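Long-range contacts in mitochondrial RNA-binding protein 1 (Trypanosoma brucei, PDB 2GIA), which binds guide RNA in a complex with mitochondrial RNA-binding protein 2 and is thought to act as an RNA matchmaker in trypanosome mitochondrial RNA editing: residues B[69-74]-B[141-146]; B[40-45]-B[62-67]. All blocks are in the same frame, centred on the assembly; numbering follows the deposited sequence.

Contact 1: B[69-74]-B[141-146]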
ATOM      1  N   LEU B  69      -4.020  14.648 -16.753  1.00 20.09           N
ATOM      2  CA  LEU B  69      -3.943  13.311 -17.346  1.00 22.00           C
ATOM      3  C   LEU B  69      -5.237  12.517 -17.048  1.00 24.24           C
ATOM      4  O   LEU B  69      -6.075  12.943 -16.261  1.00 27.74           O
ATOM      5  CB  LEU B  69      -2.703  12.563 -16.790  1.00 22.23           C
ATOM      6  CG  LEU B  69      -1.340  13.287 -16.818  1.00 27.52           C
ATOM      7  CD1 LEU B  69      -0.158  12.278 -16.617  1.00 22.02           C
ATOM      8  CD2 LEU B  69      -1.179  14.035 -18.092  1.00 23.34           C
ATOM      9  N   ARG B  70      -5.384  11.366 -17.676  1.00 18.15           N
ATOM     10  CA  ARG B  70      -6.572  10.524 -17.478  1.00 26.45           C
ATOM     11  C   ARG B  70      -6.308   9.449 -16.425  1.00 25.20           C
ATOM     12  O   ARG B  70      -5.169   9.165 -16.089  1.00 20.47           O
ATOM     13  CB  ARG B  70      -6.942   9.815 -18.784  1.00 29.00           C
ATOM     14  CG  ARG B  70      -7.321  10.682 -19.987  1.00 34.26           C
ATOM     15  CD  ARG B  70      -7.352   9.765 -21.247  1.00 37.35           C
ATOM     16  NE  ARG B  70      -6.029   9.153 -21.475  1.00 31.94           N
ATOM     17  CZ  ARG B  70      -5.787   8.150 -22.316  1.00 43.82           C
ATOM     18  NH1 ARG B  70      -6.790   7.624 -23.019  1.00 34.04           N
ATOM     19  NH2 ARG B  70      -4.543   7.679 -22.460  1.00 31.64           N
ATOM     20  N   HIS B  71      -7.360   8.837 -15.897  1.00 17.39           N
ATOM     21  CA  HIS B  71      -7.157   7.785 -14.923  1.00 19.43           C
ATOM     22  C   HIS B  71      -6.213   6.709 -15.462  1.00 23.67           C
ATOM     23  O   HIS B  71      -5.337   6.216 -14.748  1.00 20.40           O
ATOM     24  CB  HIS B  71      -8.488   7.115 -14.558  1.00 21.54           C
ATOM     25  CG  HIS B  71      -8.419   6.281 -13.305  1.00 20.62           C
ATOM     26  ND1 HIS B  71      -9.412   5.385 -12.960  1.00 19.13           N
ATOM     27  CD2 HIS B  71      -7.505   6.238 -12.298  1.00 18.31           C
ATOM     28  CE1 HIS B  71      -9.115   4.828 -11.798  1.00 25.52           C
ATOM     29  NE2 HIS B  71      -7.964   5.322 -11.373  1.00 20.42           N
ATOM     30  N   VAL B  72      -6.374   6.328 -16.724  1.00 20.89           N
ATOM     31  CA  VAL B  72      -5.518   5.280 -17.254  1.00 20.03           C
ATOM     32  C   VAL B  72      -4.049   5.696 -17.399  1.00 21.00           C
ATOM     33  O   VAL B  72      -3.133   4.864 -17.285  1.00 20.08           O
ATOM     34  CB  VAL B  72      -6.121   4.709 -18.603  1.00 25.79           C
ATOM     35  CG1 VAL B  72      -5.845   5.640 -19.767  1.00 22.36           C
ATOM     36  CG2 VAL B  72      -5.583   3.308 -18.839  1.00 29.67           C
ATOM     37  N   ASP B  73      -3.812   6.992 -17.571  1.00 21.64           N
ATOM     38  CA  ASP B  73      -2.432   7.486 -17.677  1.00 18.90           C
ATOM     39  C   ASP B  73      -1.772   7.317 -16.324  1.00 20.28           C
ATOM     40  O   ASP B  73      -0.580   7.017 -16.238  1.00 20.58           O
ATOM     41  CB  ASP B  73      -2.413   8.976 -18.043  1.00 16.52           C
ATOM     42  CG  ASP B  73      -3.008   9.245 -19.432  1.00 23.54           C
ATOM     43  OD1 ASP B  73      -2.717   8.466 -20.348  1.00 23.84           O
ATOM     44  OD2 ASP B  73      -3.756  10.231 -19.582  1.00 22.52           O
ATOM     45  N   LEU B  74      -2.532   7.543 -15.257  1.00 18.21           N
ATOM     46  CA  LEU B  74      -1.931   7.356 -13.912  1.00 17.94           C
ATOM     47  C   LEU B  74      -1.463   5.898 -13.786  1.00 18.29           C
ATOM     48  O   LEU B  74      -0.347   5.594 -13.325  1.00 17.71           O
ATOM     49  CB  LEU B  74      -2.955   7.716 -12.830  1.00 18.72           C
ATOM     50  CG  LEU B  74      -2.589   7.321 -11.392  1.00 18.29           C
ATOM     51  CD1 LEU B  74      -1.265   8.024 -10.891  1.00 14.17           C
ATOM     52  CD2 LEU B  74      -3.766   7.754 -10.483  1.00 20.60           C
ATOM     53  N   SER B 141       0.538   5.930  -4.411  1.00 14.59           N
ATOM     54  CA  SER B 141      -0.498   6.367  -3.474  1.00 17.32           C
ATOM     55  C   SER B 141      -1.728   6.850  -4.232  1.00 14.85           C
ATOM     56  O   SER B 141      -2.876   6.504  -3.895  1.00 14.51           O
ATOM     57  CB  SER B 141       0.002   7.518  -2.575  1.00 14.76           C
ATOM     58  OG  SER B 141       0.929   7.064  -1.595  1.00 17.22           O
ATOM     59  N   ALA B 142      -1.502   7.669  -5.251  1.00 15.04           N
ATOM     60  CA  ALA B 142      -2.636   8.239  -5.983  1.00 15.77           C
ATOM     61  C   ALA B 142      -3.447   7.166  -6.665  1.00 16.86           C
ATOM     62  O   ALA B 142      -4.693   7.211  -6.648  1.00 17.34           O
ATOM     63  CB  ALA B 142      -2.137   9.287  -7.031  1.00 14.58           C
ATOM     64  N   LEU B 143      -2.766   6.193  -7.270  1.00 16.97           N
ATOM     65  CA  LEU B 143      -3.519   5.146  -7.951  1.00 16.79           C
ATOM     66  C   LEU B 143      -4.320   4.344  -6.891  1.00 19.89           C
ATOM     67  O   LEU B 143      -5.513   4.039  -7.072  1.00 16.39           O
ATOM     68  CB  LEU B 143      -2.569   4.196  -8.711  1.00 13.55           C
ATOM     69  CG  LEU B 143      -3.252   2.994  -9.407  1.00 17.82           C
ATOM     70  CD1 LEU B 143      -4.289   3.454 -10.445  1.00 18.52           C
ATOM     71  CD2 LEU B 143      -2.213   2.194 -10.128  1.00 19.74           C
ATOM     72  N   ASP B 144      -3.692   4.021  -5.762  1.00 16.21           N
ATOM     73  CA  ASP B 144      -4.451   3.254  -4.752  1.00 20.06           C
ATOM     74  C   ASP B 144      -5.681   4.002  -4.192  1.00 18.98           C
ATOM     75  O   ASP B 144      -6.740   3.403  -3.939  1.00 17.79           O
ATOM     76  CB  ASP B 144      -3.528   2.863  -3.589  1.00 16.42           C
ATOM     77  CG  ASP B 144      -2.606   1.714  -3.942  1.00 23.96           C
ATOM     78  OD1 ASP B 144      -2.709   1.211  -5.080  1.00 23.16           O
ATOM     79  OD2 ASP B 144      -1.781   1.301  -3.091  1.00 23.52           O
ATOM     80  N   GLU B 145      -5.555   5.312  -3.995  1.00 16.89           N
ATOM     81  CA  GLU B 145      -6.655   6.118  -3.445  1.00 14.83           C
ATOM     82  C   GLU B 145      -7.645   6.567  -4.513  1.00 18.49           C
ATOM     83  O   GLU B 145      -8.665   7.148  -4.197  1.00 19.08           O
ATOM     84  CB  GLU B 145      -6.097   7.393  -2.769  1.00 15.85           C
ATOM     85  CG  GLU B 145      -5.196   7.138  -1.509  1.00 16.01           C
ATOM     86  CD  GLU B 145      -5.894   6.481  -0.331  1.00 21.91           C
ATOM     87  OE1 GLU B 145      -7.127   6.636  -0.153  1.00 20.87           O
ATOM     88  OE2 GLU B 145      -5.174   5.818   0.464  1.00 24.43           O
ATOM     89  N   SER B 146      -7.346   6.291  -5.770  1.00 13.56           N
ATOM     90  CA  SER B 146      -8.162   6.802  -6.871  1.00 17.34           C
ATOM     91  C   SER B 146      -9.525   6.149  -7.069  1.00 25.78           C
ATOM     92  O   SER B 146     -10.369   6.654  -7.809  1.00 21.42           O
ATOM     93  CB  SER B 146      -7.379   6.696  -8.184  1.00 15.75           C
ATOM     94  OG  SER B 146      -7.266   5.342  -8.615  1.00 20.43           O
TER
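In this Whirly-type fold, the start of helix 71-81, which follows one sheet, packs through one polar link and a small apolar patch on Ser146 and the C-terminal part of helix 130-145, which follows the other. The polar link runs from His71 NE2, as donor, to Ser146 OG (2.8 Å, 149° at the hydrogen), with the hydroxyl at the ring edge but 20° out of its plane. Ser146 OG, in the crowded position between its own N and carbonyl carbon, in turn donates to Leu143 O at 2.7 Å, on an in-plane lone pair. Beside this pair of hydrogen bonds, Leu74, with CG anti to the backbone N, crosses Leu143 obliquely: Leu74 CD2 lies 3.6 Å from Leu143 CA and also touches Ala142 CB. Within 69-74, Asp73 OD2 accepts from Arg70 N, at the N-cap position, and Arg70 NE, while Arg70 NH2 completes a side-on salt bridge to OD1. Met175 of one neighbouring mitochondrial RNA-binding protein 2 chain packs on His71, Phe190 of another on Ala142. With the serine proton directed to Leu143 O, His71 is expected to carry hydrogen on NE2, as in either the neutral NE2-H tautomer or the protonated ring.

Contact 2: B[40-45]-B[62-67]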
ATOM      1  N   SER B  40       1.829  20.612 -12.959  1.00 18.84           N
ATOM      2  CA  SER B  40       2.005  22.046 -13.198  1.00 18.82           C
ATOM      3  C   SER B  40       3.424  22.501 -13.014  1.00 16.09           C
ATOM      4  O   SER B  40       4.229  21.862 -12.317  1.00 19.37           O
ATOM      5  CB  SER B  40       1.111  22.843 -12.195  1.00 19.48           C
ATOM      6  OG  SER B  40      -0.229  22.501 -12.401  1.00 34.07           O
ATOM      7  N   GLN B  41       3.785  23.589 -13.693  1.00 17.56           N
ATOM      8  CA  GLN B  41       5.099  24.112 -13.468  1.00 16.19           C
ATOM      9  C   GLN B  41       5.068  25.628 -13.644  1.00 19.86           C
ATOM     10  O   GLN B  41       4.430  26.113 -14.574  1.00 19.13           O
ATOM     11  CB  GLN B  41       6.115  23.553 -14.442  1.00 18.65           C
ATOM     12  CG  GLN B  41       7.537  23.927 -13.990  1.00 19.15           C
ATOM     13  CD  GLN B  41       8.595  23.403 -14.960  1.00 26.14           C
ATOM     14  OE1 GLN B  41       8.794  23.944 -16.049  1.00 22.19           O
ATOM     15  NE2 GLN B  41       9.279  22.337 -14.557  1.00 15.62           N
ATOM     16  N   TYR B  42       5.770  26.335 -12.759  1.00 21.31           N
ATOM     17  CA  TYR B  42       5.838  27.805 -12.807  1.00 19.55           C
ATOM     18  C   TYR B  42       7.273  28.250 -13.005  1.00 19.45           C
ATOM     19  O   TYR B  42       8.149  27.787 -12.307  1.00 22.96           O
ATOM     20  CB  TYR B  42       5.360  28.384 -11.485  1.00 17.84           C
ATOM     21  CG  TYR B  42       3.979  27.932 -11.070  1.00 28.46           C
ATOM     22  CD1 TYR B  42       2.938  28.838 -11.019  1.00 41.20           C
ATOM     23  CD2 TYR B  42       3.715  26.600 -10.700  1.00 34.53           C
ATOM     24  CE1 TYR B  42       1.666  28.473 -10.615  1.00 45.18           C
ATOM     25  CE2 TYR B  42       2.412  26.217 -10.287  1.00 43.35           C
ATOM     26  CZ  TYR B  42       1.400  27.190 -10.249  1.00 46.49           C
ATOM     27  OH  TYR B  42       0.128  26.934  -9.808  1.00 45.55           O
ATOM     28  N   PRO B  43       7.537  29.155 -13.966  1.00 22.34           N
ATOM     29  CA  PRO B  43       8.905  29.646 -14.207  1.00 20.67           C
ATOM     30  C   PRO B  43       9.293  30.528 -13.023  1.00 24.13           C
ATOM     31  O   PRO B  43       8.429  31.206 -12.440  1.00 22.03           O
ATOM     32  CB  PRO B  43       8.764  30.506 -15.467  1.00 26.85           C
ATOM     33  CG  PRO B  43       7.483  30.094 -16.090  1.00 26.09           C
ATOM     34  CD  PRO B  43       6.579  29.705 -14.943  1.00 23.64           C
ATOM     35  N   GLN B  44      10.561  30.526 -12.648  1.00 24.26           N
ATOM     36  CA  GLN B  44      11.004  31.391 -11.560  1.00 18.89           C
ATOM     37  C   GLN B  44      10.782  32.840 -12.047  1.00 23.55           C
ATOM     38  O   GLN B  44      10.908  33.107 -13.242  1.00 23.42           O
ATOM     39  CB  GLN B  44      12.495  31.180 -11.285  1.00 24.04           C
ATOM     40  CG  GLN B  44      13.103  32.127 -10.292  1.00 24.42           C
ATOM     41  CD  GLN B  44      14.527  31.683  -9.908  1.00 35.99           C
ATOM     42  OE1 GLN B  44      14.851  30.499  -9.975  1.00 26.31           O
ATOM     43  NE2 GLN B  44      15.368  32.629  -9.504  1.00 25.30           N
ATOM     44  N   LEU B  45      10.455  33.739 -11.112  1.00 23.76           N
ATOM     45  CA  LEU B  45      10.229  35.166 -11.416  1.00 27.95           C
ATOM     46  C   LEU B  45      11.329  35.955 -10.694  1.00 19.85           C
ATOM     47  O   LEU B  45      11.353  36.045  -9.472  1.00 23.02           O
ATOM     48  CB  LEU B  45       8.859  35.598 -10.899  1.00 25.29           C
ATOM     49  CG  LEU B  45       8.384  37.016 -11.291  1.00 27.81           C
ATOM     50  CD1 LEU B  45       8.328  37.148 -12.815  1.00 26.79           C
ATOM     51  CD2 LEU B  45       7.030  37.285 -10.645  1.00 25.53           C
ATOM     52  N   ASP B  62       1.390  33.364 -13.704  1.00 27.57           N
ATOM     53  CA  ASP B  62       0.773  33.776 -14.945  1.00 27.31           C
ATOM     54  C   ASP B  62       1.447  33.255 -16.193  1.00 28.03           C
ATOM     55  O   ASP B  62       0.975  33.516 -17.294  1.00 30.68           O
ATOM     56  CB  ASP B  62       0.648  35.294 -15.003  1.00 39.85           C
ATOM     57  CG  ASP B  62      -0.142  35.828 -13.851  1.00 33.07           C
ATOM     58  OD1 ASP B  62      -1.292  35.382 -13.647  1.00 38.60           O
ATOM     59  OD2 ASP B  62       0.401  36.677 -13.129  1.00 39.75           O
ATOM     60  N   ARG B  63       2.553  32.521 -16.036  1.00 21.27           N
ATOM     61  CA  ARG B  63       3.219  31.925 -17.177  1.00 18.80           C
ATOM     62  C   ARG B  63       3.356  30.402 -16.917  1.00 26.59           C
ATOM     63  O   ARG B  63       4.297  29.768 -17.363  1.00 21.27           O
ATOM     64  CB  ARG B  63       4.590  32.579 -17.396  1.00 28.19           C
ATOM     65  CG  ARG B  63       4.461  33.952 -18.148  1.00 32.82           C
ATOM     66  CD  ARG B  63       5.819  34.560 -18.552  1.00 47.94           C
ATOM     67  NE  ARG B  63       6.903  33.580 -18.675  1.00 60.79           N
ATOM     68  CZ  ARG B  63       7.144  32.825 -19.746  1.00 61.60           C
ATOM     69  NH1 ARG B  63       6.385  32.917 -20.838  1.00 64.91           N
ATOM     70  NH2 ARG B  63       8.148  31.960 -19.710  1.00 59.55           N
ATOM     71  N   ARG B  64       2.380  29.819 -16.232  1.00 22.21           N
ATOM     72  CA  ARG B  64       2.487  28.400 -15.892  1.00 25.55           C
ATOM     73  C   ARG B  64       2.103  27.428 -16.996  1.00 24.60           C
ATOM     74  O   ARG B  64       1.436  27.781 -17.974  1.00 23.51           O
ATOM     75  CB  ARG B  64       1.626  28.096 -14.648  1.00 22.15           C
ATOM     76  CG  ARG B  64       0.127  28.149 -14.920  1.00 30.79           C
ATOM     77  CD  ARG B  64      -0.649  28.034 -13.611  1.00 34.72           C
ATOM     78  NE  ARG B  64      -2.087  28.009 -13.830  1.00 32.78           N
ATOM     79  CZ  ARG B  64      -2.835  29.084 -14.056  1.00 40.80           C
ATOM     80  NH1 ARG B  64      -2.289  30.297 -14.101  1.00 43.04           N
ATOM     81  NH2 ARG B  64      -4.135  28.952 -14.223  1.00 47.25           N
ATOM     82  N   ILE B  65       2.562  26.188 -16.828  1.00 22.75           N
ATOM     83  CA  ILE B  65       2.192  25.094 -17.685  1.00 21.48           C
ATOM     84  C   ILE B  65       1.263  24.282 -16.755  1.00 22.42           C
ATOM     85  O   ILE B  65       1.551  24.125 -15.563  1.00 21.84           O
ATOM     86  CB  ILE B  65       3.424  24.241 -18.067  1.00 23.38           C
ATOM     87  CG1 ILE B  65       4.195  24.972 -19.159  1.00 23.99           C
ATOM     88  CG2 ILE B  65       2.999  22.834 -18.528  1.00 22.43           C
ATOM     89  CD1 ILE B  65       5.635  24.543 -19.238  1.00 23.10           C
ATOM     90  N   SER B  66       0.156  23.763 -17.284  1.00 21.31           N
ATOM     91  CA  SER B  66      -0.742  22.977 -16.462  1.00 23.82           C
ATOM     92  C   SER B  66      -1.420  21.901 -17.304  1.00 25.48           C
ATOM     93  O   SER B  66      -2.229  22.199 -18.193  1.00 26.04           O
ATOM     94  CB  SER B  66      -1.796  23.881 -15.788  1.00 27.55           C
ATOM     95  OG  SER B  66      -2.447  23.144 -14.780  1.00 36.15           O
ATOM     96  N   VAL B  67      -1.076  20.638 -17.051  1.00 21.48           N
ATOM     97  CA  VAL B  67      -1.650  19.557 -17.833  1.00 17.78           C
ATOM     98  C   VAL B  67      -2.459  18.606 -16.950  1.00 22.49           C
ATOM     99  O   VAL B  67      -2.153  18.415 -15.767  1.00 22.35           O
ATOM    100  CB  VAL B  67      -0.563  18.733 -18.606  1.00 16.83           C
ATOM    101  CG1 VAL B  67       0.191  19.672 -19.625  1.00 22.83           C
ATOM    102  CG2 VAL B  67       0.459  18.129 -17.659  1.00 17.81           C
TER
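Strands 36-43 and 65-68 are antiparallel neighbours in one of the two sheets of this Whirly-type fold, with 65-68 outermost within the chain. The axes of the short segments 40-43 and 65-67 run antiparallel, at 177°, and approach to 4.8 Å.

Backbone bonding centres on the hydrogen-bonded pair Gln41 and Ile65. Gln41 N gives its hydrogen to Ile65 O at 3.0 Å, in the carbonyl plane and on a lone pair, and Ile65 N returns a straighter bond to Gln41 O at 2.9 Å (167° at the hydrogen). Each carbonyl oxygen is also approached by an alpha carbon: Ser40 CA meets Ile65 O, and Arg64 CA meets Gln41 O.

The two faces differ in character. Gln41 and Ile65 turn toward the other sheet, where Ile65 touches Trp123 and Val112, and the Gln41 amide is satisfied at both ends, OE1 accepting from Trp123 NE1 and NE2 donating to Thr28 OG1. On the face of Ser40 and Ser66, Arg64 lies along Tyr42, both pointing the same way. The first torsion of Arg64 puts CG in the crowded position (71°), and the chain then runs extended to NE. Its CB sits over one face of the phenol, offset toward the rim, as a CH-pi contact 4.2 Å from the centroid of the Tyr42 ring, and Arg64 CD comes 3.8 Å from Tyr42 CE1. The guanidinium turns back along its own chain, Arg64 NH1 being hydrogen-bonded to Ala61 O, just before segment 62-67.

Beyond the paired residues, contact continues as packing. The pyrrolidine ring of Pro43 crosses the Arg63 side chain at about a right angle, Pro43 CG lying 4.0 Å from Arg63 CB, while Pro43 CD rests 3.3 Å from Arg63 O, a carbonyl that also accepts from Arg114 NH1.

How the contacts relate
Both contacts belong to one fold and are joined in sequence, since strand 65-68 of contact 2 is followed, after two residues, by helix 71-81 of contact 1. Their centres are nonetheless about 22 Å apart, on opposite sides of the chain's centre, and they share no element. Contact 1 is buried and joins two helices mainly through side chains, its cross-segment hydrogen bond included, beside the partner protein's chains. Contact 2 is partly buried and joins two strands chiefly by main-chain bonds, with no other chain of the assembly touching its segments; there, arginines and a tyrosine occupy its more exposed parts. The pair illustrates how helix packing depends on side-chain chemistry, whereas sheet pairing is written mainly in the backbone.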